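Side-chain contacts in Xcc1710-like domain-containing protein (Bordetella parapertussis 12822, PDB 3CPK), which is of unknown function but belongs to the DUF498/DUF598 (Xcc1710-like) family of small alpha/beta proteins: residues 20-25 with 121-126; 27-32 with 39-44. One frame throughout, in Å; residues are numbered along the deposited sequence.

In the fold
Contact 1 is the more buried of the two: strand 21-24 of the three-stranded antiparallel sheet meets the first turn of helix 123-135, and everything crossing between them is van der Waals packing. Contact 2 is only partly buried and mixes apolar packing with a straight backbone hydrogen bond, joining strand 27-29 and the residues after it to the region of strand 42-43, an outermost strand of the mixed sheet. The two contacts hold the same small sheet, since strands 21-24 and 27-29 are neighbours in it and the Ile22 and Phe29 backbones are hydrogen-bonded. Contact 1 ties that sheet to a helix, contact 2 to the edge of the larger sheet; their centres lie about 11 Å apart.

Contact 1 (20-25 with 121-126); sequences GYIEVN and MDTQAA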
loop_
_atom_site.group_PDB
_atom_site.type_symbol
_atom_site.label_atom_id
_atom_site.label_comp_id
_atom_site.label_asym_id
_atom_site.label_seq_id
_atom_site.Cartn_x
_atom_site.Cartn_y
_atom_site.Cartn_z
ATOM N N GLY A 20 13.804 1.600 -7.969
ATOM C CA GLY A 20 13.487 3.001 -7.771
ATOM C C GLY A 20 12.101 3.415 -8.226
ATOM O O GLY A 20 11.772 4.600 -8.198
ATOM N N TYR A 21 11.273 2.459 -8.637
ATOM C CA TYR A 21 9.937 2.823 -9.097
ATOM C C TYR A 21 8.937 1.690 -9.145
ATOM O O TYR A 21 9.294 0.520 -9.291
ATOM C CB TYR A 21 10.012 3.431 -10.503
ATOM C CG TYR A 21 10.250 2.402 -11.594
ATOM C CD1 TYR A 21 9.194 1.654 -12.127
ATOM C CD2 TYR A 21 11.535 2.156 -12.072
ATOM C CE1 TYR A 21 9.415 0.688 -13.107
ATOM C CE2 TYR A 21 11.766 1.194 -13.052
ATOM C CZ TYR A 21 10.705 0.464 -13.564
ATOM O OH TYR A 21 10.950 -0.493 -14.529
ATOM N N ILE A 22 7.673 2.068 -9.028
ATOM C CA ILE A 22 6.573 1.135 -9.145
ATOM C C ILE A 22 5.792 1.719 -10.310
ATOM O O ILE A 22 5.639 2.935 -10.416
ATOM C CB ILE A 22 5.681 1.117 -7.889
ATOM C CG1 ILE A 22 6.486 0.598 -6.698
ATOM C CG2 ILE A 22 4.464 0.231 -8.121
ATOM C CD1 ILE A 22 7.094 -0.789 -6.921
ATOM N N GLU A 23 5.341 0.864 -11.211
ATOM C CA GLU A 23 4.557 1.329 -12.337
ATOM C C GLU A 23 3.128 0.902 -12.056
ATOM O O GLU A 23 2.840 -0.285 -11.867
ATOM C CB GLU A 23 5.056 0.695 -13.635
ATOM C CG GLU A 23 4.352 1.213 -14.875
ATOM C CD GLU A 23 4.916 0.633 -16.160
ATOM O OE1 GLU A 23 4.246 -0.220 -16.776
ATOM O OE2 GLU A 23 6.038 1.028 -16.552
ATOM N N VAL A 24 2.229 1.870 -11.995
ATOM C CA VAL A 24 0.839 1.559 -11.750
ATOM C C VAL A 24 0.033 2.026 -12.951
ATOM O O VAL A 24 0.169 3.168 -13.393
ATOM C CB VAL A 24 0.343 2.254 -10.471
ATOM C CG1 VAL A 24 -1.065 1.775 -10.115
ATOM C CG2 VAL A 24 1.300 1.970 -9.338
ATOM N N ASN A 25 -0.790 1.130 -13.492
ATOM C CA ASN A 25 -1.622 1.450 -14.644
ATOM C C ASN A 25 -0.753 2.005 -15.773
ATOM O O ASN A 25 -1.173 2.891 -16.529
ATOM C CB ASN A 25 -2.705 2.466 -14.235
ATOM C CG ASN A 25 -3.580 1.966 -13.072
ATOM O OD1 ASN A 25 -4.182 2.757 -12.349
ATOM N ND2 ASN A 25 -3.653 0.655 -12.902
HETATM N N MSE A 121 6.209 -5.334 4.157
HETATM C CA MSE A 121 7.136 -6.195 3.438
HETATM C C MSE A 121 7.855 -5.300 2.460
HETATM O O MSE A 121 7.448 -4.157 2.265
HETATM C CB MSE A 121 6.378 -7.302 2.698
HETATM C CG MSE A 121 5.243 -6.802 1.803
HETATM SE SE MSE A 121 4.142 -8.225 1.062
HETATM C CE MSE A 121 2.993 -8.513 2.618
ATOM N N ASP A 122 8.930 -5.795 1.856
ATOM C CA ASP A 122 9.650 -4.985 0.890
ATOM C C ASP A 122 8.640 -4.592 -0.179
ATOM O O ASP A 122 7.674 -5.312 -0.429
ATOM C CB ASP A 122 10.814 -5.773 0.278
ATOM C CG ASP A 122 10.372 -7.038 -0.394
ATOM O OD1 ASP A 122 10.023 -8.001 0.323
ATOM O OD2 ASP A 122 10.359 -7.068 -1.644
ATOM N N THR A 123 8.877 -3.450 -0.809
ATOM C CA THR A 123 7.992 -2.911 -1.826
ATOM C C THR A 123 7.649 -3.757 -3.051
ATOM O O THR A 123 6.485 -3.787 -3.451
ATOM C CB THR A 123 8.503 -1.531 -2.278
ATOM O OG1 THR A 123 8.370 -0.613 -1.189
ATOM C CG2 THR A 123 7.703 -1.011 -3.454
ATOM N N GLN A 124 8.618 -4.443 -3.657
ATOM C CA GLN A 124 8.282 -5.249 -4.836
ATOM C C GLN A 124 7.286 -6.363 -4.478
ATOM O O GLN A 124 6.464 -6.767 -5.299
ATOM C CB GLN A 124 9.533 -5.859 -5.485
ATOM C CG GLN A 124 10.755 -4.931 -5.607
ATOM C CD GLN A 124 10.520 -3.661 -6.423
ATOM O OE1 GLN A 124 10.163 -3.710 -7.601
ATOM N NE2 GLN A 124 10.740 -2.512 -5.795
ATOM N N ALA A 125 7.352 -6.847 -3.245
ATOM C CA ALA A 125 6.442 -7.895 -2.786
ATOM C C ALA A 125 5.074 -7.309 -2.446
ATOM O O ALA A 125 4.038 -7.906 -2.752
ATOM C CB ALA A 125 7.026 -8.605 -1.570
ATOM N N ALA A 126 5.069 -6.142 -1.813
ATOM C CA ALA A 126 3.815 -5.480 -1.469
ATOM C C ALA A 126 2.987 -5.284 -2.744
ATOM O O ALA A 126 1.817 -5.650 -2.805
ATOM C CB ALA A 126 4.098 -4.136 -0.808
#
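Thr123 OG1 is held from two quarters: it is hydrogen-bonded to the carbonyl oxygen of Leu145, and the amide of Gly97 adds a weak bond. With the hydroxyl fixed this way, CG2, the branch anti to the backbone N, is the one presented to Ile22. Thr123 CG2 lies 3.5 Å from Ile22 CD1, and CG1 of the same Ile22 is also close, at 3.8 Å from Thr123 CG2. The CB bond of Ile22 does not aim at the helix, but the end of its chain comes nearer: chi1 places CG1 beside the backbone N, and chi2 (-57°) turns CD1 onto the threonine methyl. Leu144 of strand 140-144 packs against both side chains. Helix 123-135 links strand 117-121 to strand 140-144, parallel to it with strand 91-95 between them, a beta-alpha-beta crossover. Asp122 is its N-cap, where OD2 accepts a weak 3.4 Å bond from Ala125 N. Gln124, the residue after Thr123, is bent at chi2 (-59°) and runs past Ile22 in the opposite direction; its NE2 lies 4.2 Å from Ile22 CD1, a loose contact, while the side chain also rests on Tyr17.

Contact 2 (27-32 with 39-44); sequences VRFSHA and GPVASW
Val41 sets one methyl over a face of the Phe29 ring. CG1 lies 4.3 Å from the ring centroid and 24° off the normal, a CH-pi contact displaced toward the rim, so that its nearest ring atom is Phe29 CZ at 4.0 Å. It is the valine branch anti to the backbone N that does this, and the two side chains cross at a slant. Val24 touches both of them from strand 21-24, while Ile33 and Phe35 pack on Val41.

His31 takes a different posture. Its CG sits between the backbone N and the carbonyl carbon (chi1 65°), a turn that carries the imidazole back toward 39-44. The ring meets Ser43 with its edge: NE2 is 3.6 Å from Ser43 CB, which lies near the ring plane. On the Phe29 side, His31 CE1 stands at the edge of the phenyl ring, in its plane.

Ala32 is closely packed, its CB 3.3 Å from Trp44 O and 4.1 Å from Trp44 CE3, the indole being met obliquely. With CG anti to the backbone N, the end of the Trp44 side chain leads away from 27-32 to helix 54-61, where the indole packs on Leu57 and Ala60 and NE1 is hydrogen-bonded to the carbonyl of Leu56. The backbones close up here too: Trp44 N donates to Ala32 O over 3.0 Å, almost straight at 172°, although the donor stands above the carbonyl plane. One residue beyond the strand ends, this bond continues the antiparallel ladder, which includes the backbone bonding of Ala42 to Ala34, of the beta-hairpin 33-35/42-43 at the edge of the mixed sheet.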
loop_
_atom_site.group_PDB
_atom_site.type_symbol
_atom_site.label_atom_id
_atom_site.label_comp_id
_atom_site.label_asym_id
_atom_site.label_seq_id
_atom_site.Cartn_x
_atom_site.Cartn_y
_atom_site.Cartn_z
ATOM N N VAL A 27 2.020 3.760 -15.497
ATOM C CA VAL A 27 2.583 5.061 -15.180
ATOM C C VAL A 27 3.554 4.872 -14.009
ATOM O O VAL A 27 3.201 4.264 -12.999
ATOM C CB VAL A 27 1.480 6.058 -14.794
ATOM C CG1 VAL A 27 2.085 7.426 -14.501
ATOM C CG2 VAL A 27 0.469 6.149 -15.917
ATOM N N ARG A 28 4.776 5.379 -14.156
ATOM C CA ARG A 28 5.794 5.249 -13.112
ATOM C C ARG A 28 5.703 6.243 -11.961
ATOM O O ARG A 28 5.466 7.432 -12.158
ATOM C CB ARG A 28 7.203 5.381 -13.695
ATOM C CG ARG A 28 7.716 4.193 -14.457
ATOM C CD ARG A 28 9.213 4.343 -14.674
ATOM N NE ARG A 28 9.706 3.357 -15.629
ATOM C CZ ARG A 28 10.984 3.181 -15.934
ATOM N NH1 ARG A 28 11.920 3.923 -15.355
ATOM N NH2 ARG A 28 11.325 2.269 -16.830
ATOM N N PHE A 29 5.925 5.732 -10.758
ATOM C CA PHE A 29 5.923 6.557 -9.567
ATOM C C PHE A 29 7.240 6.351 -8.833
ATOM O O PHE A 29 7.680 5.215 -8.629
ATOM C CB PHE A 29 4.753 6.194 -8.660
ATOM C CG PHE A 29 3.422 6.513 -9.255
ATOM C CD1 PHE A 29 2.836 5.654 -10.179
ATOM C CD2 PHE A 29 2.760 7.690 -8.913
ATOM C CE1 PHE A 29 1.614 5.962 -10.768
ATOM C CE2 PHE A 29 1.533 8.015 -9.495
ATOM C CZ PHE A 29 0.956 7.145 -10.422
ATOM N N SER A 30 7.883 7.453 -8.464
ATOM C CA SER A 30 9.144 7.375 -7.747
ATOM C C SER A 30 9.033 7.982 -6.355
ATOM O O SER A 30 10.019 8.099 -5.633
ATOM C CB SER A 30 10.268 8.028 -8.555
ATOM O OG SER A 30 9.842 9.228 -9.158
ATOM N N HIS A 31 7.821 8.376 -5.988
ATOM C CA HIS A 31 7.567 8.896 -4.656
ATOM C C HIS A 31 6.545 7.920 -4.079
ATOM O O HIS A 31 5.897 7.186 -4.828
ATOM C CB HIS A 31 7.013 10.326 -4.696
ATOM C CG HIS A 31 5.660 10.454 -5.324
ATOM N ND1 HIS A 31 5.469 10.514 -6.690
ATOM C CD2 HIS A 31 4.430 10.572 -4.769
ATOM C CE1 HIS A 31 4.183 10.668 -6.946
ATOM N NE2 HIS A 31 3.530 10.707 -5.796
ATOM N N ALA A 32 6.409 7.887 -2.759
ATOM C CA ALA A 32 5.479 6.958 -2.132
ATOM C C ALA A 32 4.038 7.234 -2.528
ATOM O O ALA A 32 3.631 8.382 -2.684
ATOM C CB ALA A 32 5.630 7.000 -0.620
ATOM N N GLY A 39 -10.661 4.031 -7.283
ATOM C CA GLY A 39 -10.210 5.340 -6.840
ATOM C C GLY A 39 -8.908 5.777 -7.481
ATOM O O GLY A 39 -8.392 5.096 -8.363
ATOM N N PRO A 40 -8.352 6.924 -7.061
ATOM C CA PRO A 40 -7.098 7.425 -7.622
ATOM C C PRO A 40 -5.900 6.821 -6.906
ATOM O O PRO A 40 -6.033 6.247 -5.814
ATOM C CB PRO A 40 -7.169 8.941 -7.366
ATOM C CG PRO A 40 -8.629 9.205 -7.028
ATOM C CD PRO A 40 -9.010 7.970 -6.262
ATOM N N VAL A 41 -4.735 6.955 -7.537
ATOM C CA VAL A 41 -3.490 6.497 -6.955
ATOM C C VAL A 41 -3.025 7.740 -6.230
ATOM O O VAL A 41 -2.530 8.674 -6.855
ATOM C CB VAL A 41 -2.454 6.159 -8.014
ATOM C CG1 VAL A 41 -1.150 5.786 -7.341
ATOM C CG2 VAL A 41 -2.968 5.039 -8.898
ATOM N N ALA A 42 -3.194 7.768 -4.914
ATOM C CA ALA A 42 -2.812 8.948 -4.154
ATOM C C ALA A 42 -1.363 8.961 -3.704
ATOM O O ALA A 42 -0.738 7.908 -3.567
ATOM C CB ALA A 42 -3.724 9.093 -2.940
ATOM N N SER A 43 -0.834 10.165 -3.478
ATOM C CA SER A 43 0.525 10.320 -2.982
ATOM C C SER A 43 0.459 10.159 -1.487
ATOM O O SER A 43 -0.438 10.630 -0.778
ATOM C CB SER A 43 1.096 11.698 -3.351
ATOM O OG SER A 43 0.238 12.739 -2.921
ATOM N N TRP A 44 1.501 9.508 -0.961
ATOM C CA TRP A 44 1.539 9.228 0.435
ATOM C C TRP A 44 2.784 9.908 0.992
ATOM O O TRP A 44 3.898 9.547 0.617
ATOM C CB TRP A 44 1.581 7.711 0.572
ATOM C CG TRP A 44 1.368 7.182 1.923
ATOM C CD1 TRP A 44 0.431 7.582 2.826
ATOM C CD2 TRP A 44 2.090 6.110 2.536
ATOM N NE1 TRP A 44 0.532 6.829 3.975
ATOM C CE2 TRP A 44 1.550 5.924 3.826
ATOM C CE3 TRP A 44 3.162 5.299 2.123
ATOM C CZ2 TRP A 44 2.024 4.950 4.704
ATOM C CZ3 TRP A 44 3.636 4.326 2.998
ATOM C CH2 TRP A 44 3.073 4.169 4.277
#